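Local coordinates for Mll3558 protein (Mesorhizobium loti, PDB 3RD6) that is of unknown function but belongs to the AHA1 family, related by sequence to activators of the Hsp90 ATPase, at residues S99-T104 / Y118-A123. Sequence-based numbering, arbitrary orientation.
Sequences SASLTT and YTEQGA
A100 pairs with A123 through two backbone bonds, A100 N to A123 O (3.0 Å) and A123 N to A100 O, as in an antiparallel hairpin, here strands 96-110 and 113-125, within the curved sheet of a Bet v 1-like fold. The axes of the short segments run at 162° to each other, and the same two-bond pairing recurs at L102 with Q121 and at T104 with T119. S101 faces G122 in a non-hydrogen-bonded pair whose CA atoms are 3.9 Å apart; with no side chain on G122, S101 CB lies over the backbone between Q121 O and G122 CA. L102 and Q121 lie side by side on the face turned to the second subunit, where Q121 NE2 bonds to G122 O of that chain. T103 and E120 share the face covered by helix 131-148. With OG1 beside the backbone N (chi1 -68°), T103 has CG2 anti to that N and sets the methyl over the Y118 ring, 4.2 Å from the centroid and 26° off the normal, a CH-pi contact. T103 OG1 gives E120 OE2 a weak bond, Y118 OH donates to the same oxygen at 3.2 Å, and E120 OE1 is bonded to Y89 OH. An alanine in place of E120 would probably leave the hydroxyls of Y118 and T103, and that of Y89, without their carboxylate partner and the Y118 ring freer to shift. T104 OG1, bonded to H7 of the second subunit, also meets a water at 2.8 Å; that water donates to Q121 OE1 at 2.7 Å and, weakly, to L102 O.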
ATOM      1  N   SER A  99      -7.553  -5.296  -7.521  1.00 38.32           N
ATOM      2  CA  SER A  99      -7.340  -4.266  -6.504  1.00 28.40           C
ATOM      3  C   SER A  99      -5.946  -4.167  -5.920  1.00 24.75           C
ATOM      4  O   SER A  99      -5.143  -5.076  -6.055  1.00 26.16           O
ATOM      5  CB  SER A  99      -8.281  -4.517  -5.349  1.00 34.18           C
ATOM      6  OG  SER A  99      -7.853  -5.675  -4.646  1.00 32.27           O
ATOM      7  N   ALA A 100      -5.699  -3.048  -5.237  1.00 27.91           N
ATOM      8  CA  ALA A 100      -4.441  -2.761  -4.537  1.00 15.57           C
ATOM      9  C   ALA A 100      -4.855  -2.093  -3.243  1.00 21.54           C
ATOM     10  O   ALA A 100      -5.756  -1.272  -3.227  1.00 32.19           O
ATOM     11  CB  ALA A 100      -3.562  -1.827  -5.342  1.00 24.62           C
ATOM     12  N   SER A 101      -4.222  -2.455  -2.146  1.00 22.11           N
ATOM     13  CA  SER A 101      -4.583  -1.855  -0.883  1.00 25.28           C
ATOM     14  C   SER A 101      -3.437  -1.823   0.106  1.00 30.26           C
ATOM     15  O   SER A 101      -2.346  -2.314  -0.152  1.00 28.91           O
ATOM     16  CB  SER A 101      -5.810  -2.568  -0.274  1.00 24.94           C
ATOM     17  OG  SER A 101      -5.915  -3.903  -0.681  1.00 30.07           O
ATOM     18  N   LEU A 102      -3.697  -1.198   1.236  1.00 26.74           N
ATOM     19  CA  LEU A 102      -2.725  -1.093   2.290  1.00 27.35           C
ATOM     20  C   LEU A 102      -3.363  -1.717   3.526  1.00 26.43           C
ATOM     21  O   LEU A 102      -4.522  -1.454   3.848  1.00 28.19           O
ATOM     22  CB  LEU A 102      -2.390   0.375   2.549  1.00 18.51           C
ATOM     23  CG  LEU A 102      -1.240   0.618   3.522  1.00 26.32           C
ATOM     24  CD1 LEU A 102       0.039   0.027   2.917  1.00 20.62           C
ATOM     25  CD2 LEU A 102      -1.072   2.097   3.820  1.00 30.08           C
ATOM     26  N   THR A 103      -2.601  -2.567   4.198  1.00 29.03           N
ATOM     27  CA  THR A 103      -3.059  -3.211   5.402  1.00 19.09           C
ATOM     28  C   THR A 103      -2.235  -2.765   6.578  1.00 23.70           C
ATOM     29  O   THR A 103      -1.033  -2.562   6.480  1.00 31.89           O
ATOM     30  CB  THR A 103      -2.956  -4.712   5.312  1.00 24.55           C
ATOM     31  OG1 THR A 103      -3.894  -5.180   4.340  1.00 21.18           O
ATOM     32  CG2 THR A 103      -3.270  -5.352   6.652  1.00 27.61           C
ATOM     33  N   THR A 104      -2.915  -2.601   7.701  1.00 29.49           N
ATOM     34  CA  THR A 104      -2.295  -2.206   8.951  1.00 25.65           C
ATOM     35  C   THR A 104      -2.886  -3.136   9.996  1.00 31.96           C
ATOM     36  O   THR A 104      -4.095  -3.314  10.079  1.00 33.38           O
ATOM     37  CB  THR A 104      -2.632  -0.735   9.322  1.00 26.95           C
ATOM     38  OG1 THR A 104      -2.269   0.124   8.235  1.00 34.67           O
ATOM     39  CG2 THR A 104      -1.888  -0.305  10.569  1.00 16.41           C
ATOM     40  N   TYR A 118      -7.516  -4.609  12.784  1.00 45.54           N
ATOM     41  CA  TYR A 118      -7.055  -4.862  11.426  1.00 40.07           C
ATOM     42  C   TYR A 118      -7.735  -3.855  10.488  1.00 38.59           C
ATOM     43  O   TYR A 118      -8.932  -3.914  10.276  1.00 44.35           O
ATOM     44  CB  TYR A 118      -7.428  -6.305  11.062  1.00 39.79           C
ATOM     45  CG  TYR A 118      -6.830  -6.882   9.796  1.00 33.56           C
ATOM     46  CD1 TYR A 118      -5.791  -7.818   9.855  1.00 38.34           C
ATOM     47  CD2 TYR A 118      -7.352  -6.555   8.544  1.00 26.72           C
ATOM     48  CE1 TYR A 118      -5.288  -8.428   8.700  1.00 28.04           C
ATOM     49  CE2 TYR A 118      -6.853  -7.156   7.371  1.00 28.32           C
ATOM     50  CZ  TYR A 118      -5.817  -8.095   7.463  1.00 23.63           C
ATOM     51  OH  TYR A 118      -5.324  -8.667   6.312  1.00 43.45           O
ATOM     52  N   THR A 119      -6.961  -2.925   9.936  1.00 42.83           N
ATOM     53  CA  THR A 119      -7.492  -1.902   9.034  1.00 38.60           C
ATOM     54  C   THR A 119      -7.027  -2.073   7.592  1.00 38.89           C
ATOM     55  O   THR A 119      -5.838  -2.263   7.333  1.00 34.33           O
ATOM     56  CB  THR A 119      -7.069  -0.489   9.487  1.00 37.08           C
ATOM     57  OG1 THR A 119      -7.432  -0.294  10.856  1.00 34.67           O
ATOM     58  CG2 THR A 119      -7.753   0.571   8.619  1.00 32.86           C
ATOM     59  N   GLU A 120      -7.964  -1.978   6.652  1.00 31.47           N
ATOM     60  CA  GLU A 120      -7.611  -2.107   5.237  1.00 32.76           C
ATOM     61  C   GLU A 120      -8.099  -0.982   4.313  1.00 40.64           C
ATOM     62  O   GLU A 120      -9.296  -0.858   4.034  1.00 43.06           O
ATOM     63  CB  GLU A 120      -8.079  -3.466   4.693  1.00 31.53           C
ATOM     64  CG  GLU A 120      -6.933  -4.232   4.051  1.00 34.89           C
ATOM     65  CD  GLU A 120      -7.289  -5.645   3.641  1.00 37.50           C
ATOM     66  OE1 GLU A 120      -8.001  -5.807   2.636  1.00 39.26           O
ATOM     67  OE2 GLU A 120      -6.855  -6.598   4.329  1.00 37.31           O
ATOM     68  N   GLN A 121      -7.157  -0.162   3.848  1.00 36.35           N
ATOM     69  CA  GLN A 121      -7.476   0.934   2.944  1.00 33.81           C
ATOM     70  C   GLN A 121      -7.244   0.389   1.556  1.00 25.32           C
ATOM     71  O   GLN A 121      -6.110   0.156   1.160  1.00 32.47           O
ATOM     72  CB  GLN A 121      -6.562   2.126   3.223  1.00 35.76           C
ATOM     73  CG  GLN A 121      -6.765   2.721   4.594  1.00 36.25           C
ATOM     74  CD  GLN A 121      -5.622   3.598   5.036  1.00 30.33           C
ATOM     75  OE1 GLN A 121      -4.544   3.110   5.377  1.00 32.21           O
ATOM     76  NE2 GLN A 121      -5.848   4.902   5.035  1.00 36.17           N
ATOM     77  N   GLY A 122      -8.323   0.163   0.825  1.00 27.57           N
ATOM     78  CA  GLY A 122      -8.170  -0.392  -0.499  1.00 27.81           C
ATOM     79  C   GLY A 122      -8.651   0.419  -1.677  1.00 28.58           C
ATOM     80  O   GLY A 122      -9.413   1.374  -1.567  1.00 27.67           O
ATOM     81  N   ALA A 123      -8.169   0.007  -2.833  1.00 29.80           N
ATOM     82  CA  ALA A 123      -8.522   0.614  -4.097  1.00 27.65           C
ATOM     83  C   ALA A 123      -8.967  -0.550  -4.990  1.00 32.70           C
ATOM     84  O   ALA A 123      -8.146  -1.371  -5.406  1.00 37.49           O
ATOM     85  CB  ALA A 123      -7.298   1.329  -4.688  1.00 29.46           C
TER
HETATM   86  O   HOH W   1      -3.930   0.522   6.068  1.00 38.50           O